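Local coordinates for protein AmbC (Sorangium cellulosum, PDB 5O15) that acts as a bifunctional dehydratase-cyclase domain in ambruticin biosynthesis, probably dehydrating a polyketide intermediate and then closing it into a heterocycle, at residues V57-T62 with A87-P92; T145-G150 with R256-V261; L194-G199 with G208-L213. One frame throughout, in Å; residues are numbered along the deposited sequence.

In the fold
The chain has the double hotdog fold. Contact 1 lies at the start of helix 61-75, and contact 3 at the start of helix 211-225. Their centres are about 17 Å apart, and they touch through a probable hydrogen bond between T62 OG1 and P211 O, 2.8 Å long. The motif from H51 to P60 leads into the first helix, and HPALLD opens the second. In related dehydratases these carry the active-site histidine and aspartate, consistent with H51 and D215 here. Contact 2 is more peripheral. It meets contact 3 across neighbouring strands 189-195 and 254-261, where A257 CB packs 3.8 Å from L194 CD1. The centres of contacts 1 and 2 are about 29 Å apart.

Contact 1: residues V57-T62 with A87-P92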
ATOM      1  N   VAL A  57      -0.514 -13.345   9.621  1.00 17.42           N
ATOM      2  CA  VAL A  57       0.604 -12.822   8.843  1.00 17.84           C
ATOM      3  C   VAL A  57       0.172 -12.778   7.380  1.00 15.99           C
ATOM      4  O   VAL A  57      -0.004 -13.824   6.744  1.00 18.12           O
ATOM      5  CB  VAL A  57       1.854 -13.688   9.025  1.00 20.08           C
ATOM      6  CG1 VAL A  57       3.017 -13.019   8.344  1.00 21.51           C
ATOM      7  CG2 VAL A  57       2.136 -13.953  10.516  1.00 23.72           C
ATOM      8  N   ILE A  58      -0.011 -11.581   6.845  1.00 15.42           N
ATOM      9  CA  ILE A  58      -0.483 -11.413   5.474  1.00 15.88           C
ATOM     10  C   ILE A  58       0.342 -10.327   4.799  1.00 14.48           C
ATOM     11  O   ILE A  58       0.849  -9.405   5.445  1.00 15.18           O
ATOM     12  CB  ILE A  58      -1.981 -11.055   5.389  1.00 16.69           C
ATOM     13  CG1 ILE A  58      -2.294  -9.765   6.158  1.00 20.84           C
ATOM     14  CG2 ILE A  58      -2.820 -12.245   5.800  1.00 20.19           C
ATOM     15  CD1 ILE A  58      -3.752  -9.328   6.033  1.00 21.37           C
ATOM     16  N   LEU A  59       0.467 -10.427   3.485  1.00 14.82           N
ATOM     17  CA  LEU A  59       1.158  -9.399   2.734  1.00 15.38           C
ATOM     18  C   LEU A  59       0.416  -8.074   2.923  1.00 15.19           C
ATOM     19  O   LEU A  59      -0.809  -8.055   2.912  1.00 16.22           O
ATOM     20  CB  LEU A  59       1.199  -9.812   1.258  1.00 16.28           C
ATOM     21  CG  LEU A  59       2.174  -9.029   0.359  1.00 16.62           C
ATOM     22  CD1 LEU A  59       3.656  -9.282   0.699  1.00 17.91           C
ATOM     23  CD2 LEU A  59       1.887  -9.293  -1.078  1.00 18.65           C
ATOM     24  N   PRO A  60       1.107  -6.951   3.121  1.00 14.85           N
ATOM     25  CA  PRO A  60       0.373  -5.677   3.171  1.00 15.11           C
ATOM     26  C   PRO A  60      -0.347  -5.398   1.865  1.00 14.52           C
ATOM     27  O   PRO A  60       0.192  -5.634   0.788  1.00 14.51           O
ATOM     28  CB  PRO A  60       1.467  -4.635   3.425  1.00 16.80           C
ATOM     29  CG  PRO A  60       2.698  -5.265   2.931  1.00 17.52           C
ATOM     30  CD  PRO A  60       2.554  -6.741   3.216  1.00 15.69           C
ATOM     31  N   GLY A  61      -1.563  -4.850   1.952  1.00 15.37           N
ATOM     32  CA  GLY A  61      -2.286  -4.470   0.746  1.00 15.76           C
ATOM     33  C   GLY A  61      -1.561  -3.454  -0.123  1.00 14.62           C
ATOM     34  O   GLY A  61      -1.774  -3.405  -1.347  1.00 15.17           O
ATOM     35  N   THR A  62      -0.667  -2.652   0.494  1.00 13.66           N
ATOM     36  CA  THR A  62       0.164  -1.756  -0.304  1.00 12.70           C
ATOM     37  C   THR A  62       1.093  -2.508  -1.241  1.00 12.65           C
ATOM     38  O   THR A  62       1.569  -1.922  -2.219  1.00 13.71           O
ATOM     39  CB  THR A  62       0.994  -0.848   0.597  1.00 13.49           C
ATOM     40  OG1 THR A  62       1.745  -1.680   1.475  1.00 13.19           O
ATOM     41  CG2 THR A  62       0.134   0.119   1.399  1.00 14.38           C
ATOM     42  N   ALA A  87      -9.002 -10.661  -1.578  1.00 20.34           N
ATOM     43  CA  ALA A  87      -8.601 -11.632  -0.561  1.00 22.21           C
ATOM     44  C   ALA A  87      -7.151 -11.414  -0.177  1.00 19.15           C
ATOM     45  O   ALA A  87      -6.325 -11.159  -1.064  1.00 18.74           O
ATOM     46  CB  ALA A  87      -8.744 -13.040  -1.146  1.00 24.78           C
ATOM     47  N   PRO A  88      -6.811 -11.584   1.095  1.00 19.58           N
ATOM     48  CA  PRO A  88      -5.419 -11.395   1.524  1.00 19.55           C
ATOM     49  C   PRO A  88      -4.530 -12.530   1.034  1.00 18.99           C
ATOM     50  O   PRO A  88      -4.973 -13.600   0.625  1.00 20.90           O
ATOM     51  CB  PRO A  88      -5.502 -11.389   3.052  1.00 22.26           C
ATOM     52  CG  PRO A  88      -6.744 -12.153   3.360  1.00 24.12           C
ATOM     53  CD  PRO A  88      -7.699 -11.929   2.216  1.00 21.38           C
ATOM     54  N   LEU A  89      -3.237 -12.288   1.127  1.00 18.49           N
ATOM     55  CA  LEU A  89      -2.213 -13.249   0.749  1.00 18.43           C
ATOM     56  C   LEU A  89      -1.520 -13.661   2.045  1.00 17.76           C
ATOM     57  O   LEU A  89      -0.773 -12.873   2.652  1.00 16.71           O
ATOM     58  CB  LEU A  89      -1.243 -12.609  -0.239  1.00 18.58           C
ATOM     59  CG  LEU A  89      -0.235 -13.478  -0.990  1.00 20.24           C
ATOM     60  CD1 LEU A  89       0.277 -12.805  -2.258  1.00 21.11           C
ATOM     61  CD2 LEU A  89       0.917 -13.934  -0.160  1.00 24.28           C
ATOM     62  N   ALA A  90      -1.812 -14.879   2.486  1.00 19.33           N
ATOM     63  CA  ALA A  90      -1.186 -15.449   3.668  1.00 19.76           C
ATOM     64  C   ALA A  90       0.259 -15.772   3.344  1.00 20.29           C
ATOM     65  O   ALA A  90       0.555 -16.327   2.289  1.00 22.54           O
ATOM     66  CB  ALA A  90      -1.933 -16.716   4.079  1.00 22.77           C
ATOM     67  N   LEU A  91       1.145 -15.420   4.223  1.00 18.83           N
ATOM     68  CA  LEU A  91       2.568 -15.541   3.921  1.00 19.08           C
ATOM     69  C   LEU A  91       3.158 -16.766   4.588  1.00 22.32           C
ATOM     70  O   LEU A  91       2.948 -16.966   5.788  1.00 24.41           O
ATOM     71  CB  LEU A  91       3.321 -14.315   4.407  1.00 18.84           C
ATOM     72  CG  LEU A  91       3.057 -13.026   3.618  1.00 19.67           C
ATOM     73  CD1 LEU A  91       3.546 -11.815   4.386  1.00 20.23           C
ATOM     74  CD2 LEU A  91       3.701 -13.099   2.230  1.00 21.32           C
ATOM     75  N   PRO A  92       3.952 -17.561   3.881  1.00 24.48           N
ATOM     76  CA  PRO A  92       4.623 -18.696   4.523  1.00 26.22           C
ATOM     77  C   PRO A  92       5.756 -18.202   5.392  1.00 27.24           C
ATOM     78  O   PRO A  92       6.388 -17.187   5.091  1.00 25.68           O
ATOM     79  CB  PRO A  92       5.176 -19.484   3.335  1.00 28.02           C
ATOM     80  CG  PRO A  92       5.478 -18.423   2.332  1.00 28.18           C
ATOM     81  CD  PRO A  92       4.391 -17.384   2.486  1.00 26.62           C
TER
HETATM   82  O   HOH W   1      -2.879  -9.561   2.020  1.00 17.49           O
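L91 packs against I58 and L59 where a loop of the double hotdog fold meets the lead-in to helix 61-75. Residues 57-60 are the end of the family's HxxxGxxxxP motif, which runs here from H51 to P60. The loop 87-92 follows strand 79-85. L91 has the largest area buried in the contact. Its chi1 of -71° puts CG beside the backbone N, anti to the carbonyl carbon. L91 CD1 lies against the peptide that joins I58 to L59, 3.5 Å from L59 N. L91 CD2 meets L59 CD1 at 4.1 Å, with the two side chains crossing at about a right angle. L59 and L89 instead lie side by side and point the same way, with L59 CB and L89 CB 4.0 Å apart. V48 adds to the packing on L59 and L91. I58 CG2 and CD1 both pack on P88 CB, CG2 at 3.9 Å. Helix 297-305 packs on both of these residues.

Two backbone bonds frame I58 and A90 as a non-hydrogen-bonded antiparallel pair. L59 N donates to L89 O at 2.9 Å, and L91 N donates to V57 O at 3.2 Å. The touching parts run 112° apart, and the pairing stays a single bridge. I58 O is hydrogen-bonded to H51 ND1, which links this packing to the histidine of the motif. A water also joins the two segments: it donates to L59 O at 2.7 Å and accepts from L89 N at 2.9 Å.

Contact 2: residues T145-G150 with R256-V261; sequences TAWAAG and RARVEV
W147 lays its indole over the aliphatic part of R258. Here a turn in the loop between strands 129-137 and 158-160 packs on strand 254-261, an antiparallel strand of the double hotdog fold. R258 CB stands over the centre of the six-membered ring, 3.6 Å from the centroid and only 6° off the normal, a CH-pi contact. R258 CD reaches the five-membered ring, 3.8 Å from W147 CD1. On the opposite face A148 CB is offset toward the rim. At the ring edge W147 CH2 approaches R256 O, 3.6 Å away.

The second grip is polar. R256 NH1 donates to A148 O at 3.0 Å; the oxygen lies in the guanidinium plane, but the bond is bent to 135°. A water accepts from the same NH1 and donates to G150 O, and D193 forms a salt bridge with R256 NE.

E275 takes the indole N-H of W147 on OE1 and pairs with R258 NH1 through OE2. R258 NH2 also forms a salt bridge with E260 OE1, 2.9 Å long. R258 CZ is 5.9 Å from the centroid of the five-membered ring of W147, at most a weak cation-pi attraction. The chemistry is therefore divided: methylene groups of R258 meet the ring, while its charge is met by the carboxylates of E260 and E275.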
ATOM      1  N   THR A 145       2.972  20.098  -3.753  1.00 14.49           N
ATOM      2  CA  THR A 145       3.660  19.690  -2.539  1.00 13.12           C
ATOM      3  C   THR A 145       4.203  20.891  -1.779  1.00 12.25           C
ATOM      4  O   THR A 145       5.126  20.756  -0.989  1.00 12.79           O
ATOM      5  CB  THR A 145       4.757  18.672  -2.853  1.00 14.39           C
ATOM      6  OG1 THR A 145       5.592  19.193  -3.903  1.00 14.82           O
ATOM      7  CG2 THR A 145       4.126  17.321  -3.288  1.00 17.28           C
ATOM      8  N   ALA A 146       3.593  22.058  -1.968  1.00 12.78           N
ATOM      9  CA  ALA A 146       4.010  23.231  -1.209  1.00 12.46           C
ATOM     10  C   ALA A 146       3.873  23.020   0.300  1.00 11.96           C
ATOM     11  O   ALA A 146       4.617  23.619   1.086  1.00 12.48           O
ATOM     12  CB  ALA A 146       3.216  24.454  -1.655  1.00 14.41           C
ATOM     13  N   TRP A 147       2.957  22.144   0.711  1.00 12.29           N
ATOM     14  CA  TRP A 147       2.782  21.831   2.124  1.00 12.32           C
ATOM     15  C   TRP A 147       4.010  21.167   2.735  1.00 11.87           C
ATOM     16  O   TRP A 147       4.148  21.184   3.957  1.00 13.14           O
ATOM     17  CB  TRP A 147       1.555  20.911   2.335  1.00 13.03           C
ATOM     18  CG  TRP A 147       1.554  19.667   1.473  1.00 13.07           C
ATOM     19  CD1 TRP A 147       0.948  19.508   0.255  1.00 14.01           C
ATOM     20  CD2 TRP A 147       2.235  18.439   1.746  1.00 12.30           C
ATOM     21  NE1 TRP A 147       1.227  18.265  -0.240  1.00 14.43           N
ATOM     22  CE2 TRP A 147       2.017  17.594   0.656  1.00 12.66           C
ATOM     23  CE3 TRP A 147       3.008  17.968   2.812  1.00 12.36           C
ATOM     24  CZ2 TRP A 147       2.548  16.309   0.589  1.00 13.72           C
ATOM     25  CZ3 TRP A 147       3.521  16.689   2.742  1.00 12.50           C
ATOM     26  CH2 TRP A 147       3.310  15.887   1.643  1.00 13.10           C
ATOM     27  N   ALA A 148       4.889  20.576   1.926  1.00 11.40           N
ATOM     28  CA  ALA A 148       6.099  19.917   2.404  1.00 12.02           C
ATOM     29  C   ALA A 148       7.275  20.880   2.498  1.00 11.93           C
ATOM     30  O   ALA A 148       8.298  20.524   3.074  1.00 13.18           O
ATOM     31  CB  ALA A 148       6.445  18.758   1.453  1.00 12.67           C
ATOM     32  N   ALA A 149       7.148  22.072   1.943  1.00 11.91           N
ATOM     33  CA  ALA A 149       8.196  23.084   1.912  1.00 12.34           C
ATOM     34  C   ALA A 149       7.995  24.085   3.040  1.00 12.38           C
ATOM     35  O   ALA A 149       6.873  24.308   3.496  1.00 13.24           O
ATOM     36  CB  ALA A 149       8.134  23.824   0.562  1.00 12.61           C
ATOM     37  N   GLY A 150       9.094  24.729   3.459  1.00 12.71           N
ATOM     38  CA  GLY A 150       8.987  25.771   4.462  1.00 14.13           C
ATOM     39  C   GLY A 150       8.742  25.193   5.834  1.00 12.97           C
ATOM     40  O   GLY A 150       9.346  24.202   6.222  1.00 13.61           O
ATOM     41  N   ARG A 256       7.894  12.837   3.130  1.00 11.25           N
ATOM     42  CA  ARG A 256       6.852  13.516   3.877  1.00 11.88           C
ATOM     43  C   ARG A 256       5.502  13.177   3.268  1.00 11.92           C
ATOM     44  O   ARG A 256       5.387  12.972   2.061  1.00 12.18           O
ATOM     45  CB  ARG A 256       7.054  15.020   3.938  1.00 12.19           C
ATOM     46  CG  ARG A 256       8.158  15.392   4.888  1.00 12.56           C
ATOM     47  CD  ARG A 256       8.373  16.868   4.990  1.00 11.99           C
ATOM     48  NE  ARG A 256       9.394  17.142   5.997  1.00 13.78           N
ATOM     49  CZ  ARG A 256      10.040  18.286   6.131  1.00 14.24           C
ATOM     50  NH1 ARG A 256       9.766  19.310   5.346  1.00 13.71           N
ATOM     51  NH2 ARG A 256      10.972  18.433   7.076  1.00 15.13           N
ATOM     52  N   ALA A 257       4.484  13.089   4.124  1.00 11.59           N
ATOM     53  CA  ALA A 257       3.155  12.683   3.729  1.00 11.34           C
ATOM     54  C   ALA A 257       2.138  13.680   4.246  1.00 10.42           C
ATOM     55  O   ALA A 257       2.252  14.217   5.356  1.00 11.05           O
ATOM     56  CB  ALA A 257       2.826  11.314   4.319  1.00 12.33           C
ATOM     57  N   ARG A 258       1.094  13.848   3.437  1.00 10.95           N
ATOM     58  CA  ARG A 258      -0.130  14.542   3.785  1.00 11.55           C
ATOM     59  C   ARG A 258      -1.273  13.565   3.549  1.00 10.84           C
ATOM     60  O   ARG A 258      -1.484  13.111   2.414  1.00 11.20           O
ATOM     61  CB  ARG A 258      -0.327  15.799   2.944  1.00 12.72           C
ATOM     62  CG  ARG A 258      -1.593  16.545   3.250  1.00 14.04           C
ATOM     63  CD  ARG A 258      -1.764  17.738   2.335  1.00 17.30           C
ATOM     64  NE  ARG A 258      -2.973  18.488   2.667  1.00 22.13           N
ATOM     65  CZ  ARG A 258      -4.160  18.321   2.082  1.00 28.74           C
ATOM     66  NH1 ARG A 258      -4.327  17.443   1.101  1.00 34.04           N
ATOM     67  NH2 ARG A 258      -5.186  19.066   2.470  1.00 33.46           N
ATOM     68  N   VAL A 259      -1.999  13.226   4.598  1.00 11.64           N
ATOM     69  CA  VAL A 259      -3.109  12.287   4.545  1.00 11.69           C
ATOM     70  C   VAL A 259      -4.341  13.079   4.953  1.00 12.72           C
ATOM     71  O   VAL A 259      -4.481  13.481   6.110  1.00 13.68           O
ATOM     72  CB  VAL A 259      -2.870  11.091   5.471  1.00 12.26           C
ATOM     73  CG1 VAL A 259      -4.037  10.124   5.372  1.00 13.74           C
ATOM     74  CG2 VAL A 259      -1.595  10.388   5.151  1.00 14.05           C
ATOM     75  N   GLU A 260      -5.241  13.297   4.010  1.00 12.92           N
ATOM     76  CA  GLU A 260      -6.434  14.097   4.230  1.00 14.64           C
ATOM     77  C   GLU A 260      -7.636  13.185   4.411  1.00 15.44           C
ATOM     78  O   GLU A 260      -8.044  12.490   3.474  1.00 17.02           O
ATOM     79  CB  GLU A 260      -6.655  15.080   3.089  1.00 17.76           C
ATOM     80  CG  GLU A 260      -7.843  15.976   3.335  1.00 26.47           C
ATOM     81  CD  GLU A 260      -7.769  17.267   2.562  1.00 37.54           C
ATOM     82  OE1 GLU A 260      -7.953  18.338   3.183  1.00 44.44           O
ATOM     83  OE2 GLU A 260      -7.496  17.221   1.351  1.00 40.73           O
ATOM     84  N   VAL A 261      -8.178  13.191   5.627  1.00 17.12           N
ATOM     85  CA  VAL A 261      -9.253  12.282   5.980  1.00 19.48           C
ATOM     86  C   VAL A 261     -10.568  12.820   5.447  1.00 21.79           C
ATOM     87  O   VAL A 261     -10.892  13.998   5.623  1.00 23.58           O
ATOM     88  CB  VAL A 261      -9.292  12.076   7.499  1.00 22.62           C
ATOM     89  CG1 VAL A 261     -10.357  11.097   7.888  1.00 25.10           C
ATOM     90  CG2 VAL A 261      -7.943  11.597   7.970  1.00 25.27           C
TER
HETATM   91  O   HOH W   2      10.562  22.124   4.958  1.00 19.70           O

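Contact 3: residues L194-G199 with G208-L213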
ATOM      1  N   LEU A 194       7.907   9.958   7.170  1.00 11.19           N
ATOM      2  CA  LEU A 194       7.914   8.514   6.978  1.00 11.62           C
ATOM      3  C   LEU A 194       9.325   8.073   6.615  1.00 12.26           C
ATOM      4  O   LEU A 194       9.996   8.718   5.815  1.00 12.71           O
ATOM      5  CB  LEU A 194       6.977   8.110   5.844  1.00 12.26           C
ATOM      6  CG  LEU A 194       5.550   8.655   5.898  1.00 12.73           C
ATOM      7  CD1 LEU A 194       4.744   8.096   4.726  1.00 13.73           C
ATOM      8  CD2 LEU A 194       4.841   8.369   7.209  1.00 13.29           C
ATOM      9  N   ALA A 195       9.777   6.961   7.177  1.00 12.78           N
ATOM     10  CA  ALA A 195      11.102   6.467   6.829  1.00 14.05           C
ATOM     11  C   ALA A 195      11.155   4.976   7.055  1.00 15.10           C
ATOM     12  O   ALA A 195      10.697   4.499   8.093  1.00 16.48           O
ATOM     13  CB  ALA A 195      12.198   7.126   7.679  1.00 14.88           C
ATOM     14  N   LEU A 196      11.686   4.261   6.070  1.00 17.91           N
ATOM     15  CA  LEU A 196      11.924   2.841   6.230  1.00 19.28           C
ATOM     16  C   LEU A 196      12.995   2.617   7.303  1.00 18.51           C
ATOM     17  O   LEU A 196      14.012   3.337   7.354  1.00 18.07           O
ATOM     18  CB  LEU A 196      12.412   2.229   4.921  1.00 20.62           C
ATOM     19  CG  LEU A 196      11.406   2.123   3.745  1.00 22.87           C
ATOM     20  CD1 LEU A 196      12.090   1.687   2.478  1.00 26.00           C
ATOM     21  CD2 LEU A 196      10.348   1.133   4.032  1.00 22.41           C
ATOM     22  N   PRO A 197      12.807   1.638   8.179  1.00 23.20           N
ATOM     23  CA  PRO A 197      13.833   1.307   9.169  1.00 25.33           C
ATOM     24  C   PRO A 197      15.105   0.778   8.526  1.00 23.21           C
ATOM     25  O   PRO A 197      15.130   0.334   7.368  1.00 21.82           O
ATOM     26  CB  PRO A 197      13.168   0.221  10.025  1.00 30.63           C
ATOM     27  CG  PRO A 197      11.720   0.332   9.737  1.00 30.46           C
ATOM     28  CD  PRO A 197      11.562   0.885   8.385  1.00 26.03           C
ATOM     29  N   GLU A 198      16.175   0.846   9.306  1.00 33.12           N
ATOM     30  CA  GLU A 198      17.463   0.345   8.877  1.00 38.06           C
ATOM     31  C   GLU A 198      17.332  -1.101   8.427  1.00 37.65           C
ATOM     32  O   GLU A 198      16.530  -1.869   8.966  1.00 41.02           O
ATOM     33  CB  GLU A 198      18.430   0.454  10.064  1.00 44.91           C
ATOM     34  CG  GLU A 198      19.763  -0.267   9.929  1.00 52.80           C
ATOM     35  CD  GLU A 198      20.624  -0.137  11.189  1.00 58.54           C
ATOM     36  OE1 GLU A 198      20.370   0.780  12.007  1.00 60.39           O
ATOM     37  OE2 GLU A 198      21.554  -0.956  11.370  1.00 60.07           O
ATOM     38  N   GLY A 199      18.108  -1.456   7.412  1.00 33.99           N
ATOM     39  CA  GLY A 199      18.081  -2.791   6.853  1.00 36.78           C
ATOM     40  C   GLY A 199      17.045  -2.841   5.753  1.00 34.60           C
ATOM     41  O   GLY A 199      17.374  -3.067   4.587  1.00 35.80           O
ATOM     42  N   GLY A 208       9.081   0.348  -6.946  1.00 16.26           N
ATOM     43  CA  GLY A 208       8.490   1.601  -7.363  1.00 15.93           C
ATOM     44  C   GLY A 208       8.189   2.463  -6.147  1.00 14.86           C
ATOM     45  O   GLY A 208       8.688   3.589  -6.016  1.00 15.77           O
ATOM     46  N   LEU A 209       7.370   1.938  -5.245  1.00 14.05           N
ATOM     47  CA  LEU A 209       7.149   2.518  -3.935  1.00 13.72           C
ATOM     48  C   LEU A 209       7.126   1.374  -2.936  1.00 13.78           C
ATOM     49  O   LEU A 209       6.198   0.557  -2.930  1.00 13.55           O
ATOM     50  CB  LEU A 209       5.867   3.331  -3.921  1.00 14.86           C
ATOM     51  CG  LEU A 209       5.553   4.008  -2.590  1.00 15.50           C
ATOM     52  CD1 LEU A 209       6.702   4.889  -2.089  1.00 17.81           C
ATOM     53  CD2 LEU A 209       4.291   4.816  -2.714  1.00 17.40           C
ATOM     54  N   HIS A 210       8.179   1.288  -2.119  1.00 13.65           N
ATOM     55  CA  HIS A 210       8.302   0.166  -1.223  1.00 14.03           C
ATOM     56  C   HIS A 210       7.002   0.026  -0.436  1.00 13.05           C
ATOM     57  O   HIS A 210       6.537   0.998   0.186  1.00 13.16           O
ATOM     58  CB  HIS A 210       9.453   0.427  -0.248  1.00 14.16           C
ATOM     59  CG  HIS A 210       9.888  -0.773   0.512  1.00 14.22           C
ATOM     60  ND1 HIS A 210       9.079  -1.391   1.442  1.00 13.77           N
ATOM     61  CD2 HIS A 210      11.054  -1.467   0.498  1.00 15.52           C
ATOM     62  CE1 HIS A 210       9.738  -2.399   1.994  1.00 14.28           C
ATOM     63  NE2 HIS A 210      10.942  -2.461   1.444  1.00 16.09           N
ATOM     64  N   PRO A 211       6.417  -1.162  -0.383  1.00 12.12           N
ATOM     65  CA  PRO A 211       5.132  -1.312   0.314  1.00 11.93           C
ATOM     66  C   PRO A 211       5.146  -0.924   1.768  1.00 12.63           C
ATOM     67  O   PRO A 211       4.119  -0.474   2.291  1.00 12.46           O
ATOM     68  CB  PRO A 211       4.821  -2.803   0.107  1.00 12.25           C
ATOM     69  CG  PRO A 211       5.464  -3.123  -1.202  1.00 12.65           C
ATOM     70  CD  PRO A 211       6.755  -2.337  -1.207  1.00 13.03           C
ATOM     71  N   ALA A 212       6.279  -1.093   2.453  1.00 12.30           N
ATOM     72  CA  ALA A 212       6.325  -0.683   3.852  1.00 12.63           C
ATOM     73  C   ALA A 212       6.348   0.836   4.012  1.00 12.24           C
ATOM     74  O   ALA A 212       5.919   1.352   5.041  1.00 13.57           O
ATOM     75  CB  ALA A 212       7.524  -1.314   4.564  1.00 14.17           C
ATOM     76  N   LEU A 213       6.788   1.553   2.988  1.00 12.98           N
ATOM     77  CA  LEU A 213       6.800   3.002   3.031  1.00 13.80           C
ATOM     78  C   LEU A 213       5.411   3.568   2.757  1.00 11.95           C
ATOM     79  O   LEU A 213       4.934   4.437   3.493  1.00 13.13           O
ATOM     80  CB  LEU A 213       7.873   3.519   2.072  1.00 14.82           C
ATOM     81  CG  LEU A 213       8.124   5.010   2.056  1.00 14.89           C
ATOM     82  CD1 LEU A 213       8.536   5.536   3.437  1.00 14.06           C
ATOM     83  CD2 LEU A 213       9.184   5.313   1.067  1.00 15.91           C
TER
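L196 sets both its methyl groups against the imidazole of H210, just before helix 211-225 in the second half of the double hotdog fold. H210 opens the family's HPALLD motif. L196 CD2 lies over one ring face, offset toward the rim, 4.0 Å from the centroid and 18° off the normal. This is a CH-pi contact. L196 CD1 meets the CG-CD2 side of the ring, 3.8 Å from H210 CG. The two side chains are set obliquely to each other.

H210 is the N-cap of the helix, and its ND1 accepts from A212 N at 3.0 Å. A212 N lies in the ring plane. This capping bond helps set the turn of the imidazole, with one face toward L196. The rings of W47 and F207 also meet H210.

L196 CD2 reaches on to the first turn. It packs 3.8 Å from A212 CB and 4.0 Å from L213 CB. L196 and L213 cross at about a right angle. L213 has CG anti to its backbone N (chi1 -175°). Its CD1 comes close to L194. L194, at the end of strand 189-195, also packs on A216 and A217 further along the helix. The strand end and the loop after it thus meet the helix start through apolar contacts; at the strand, L194 CB lies 3.9 Å from L213 CD1.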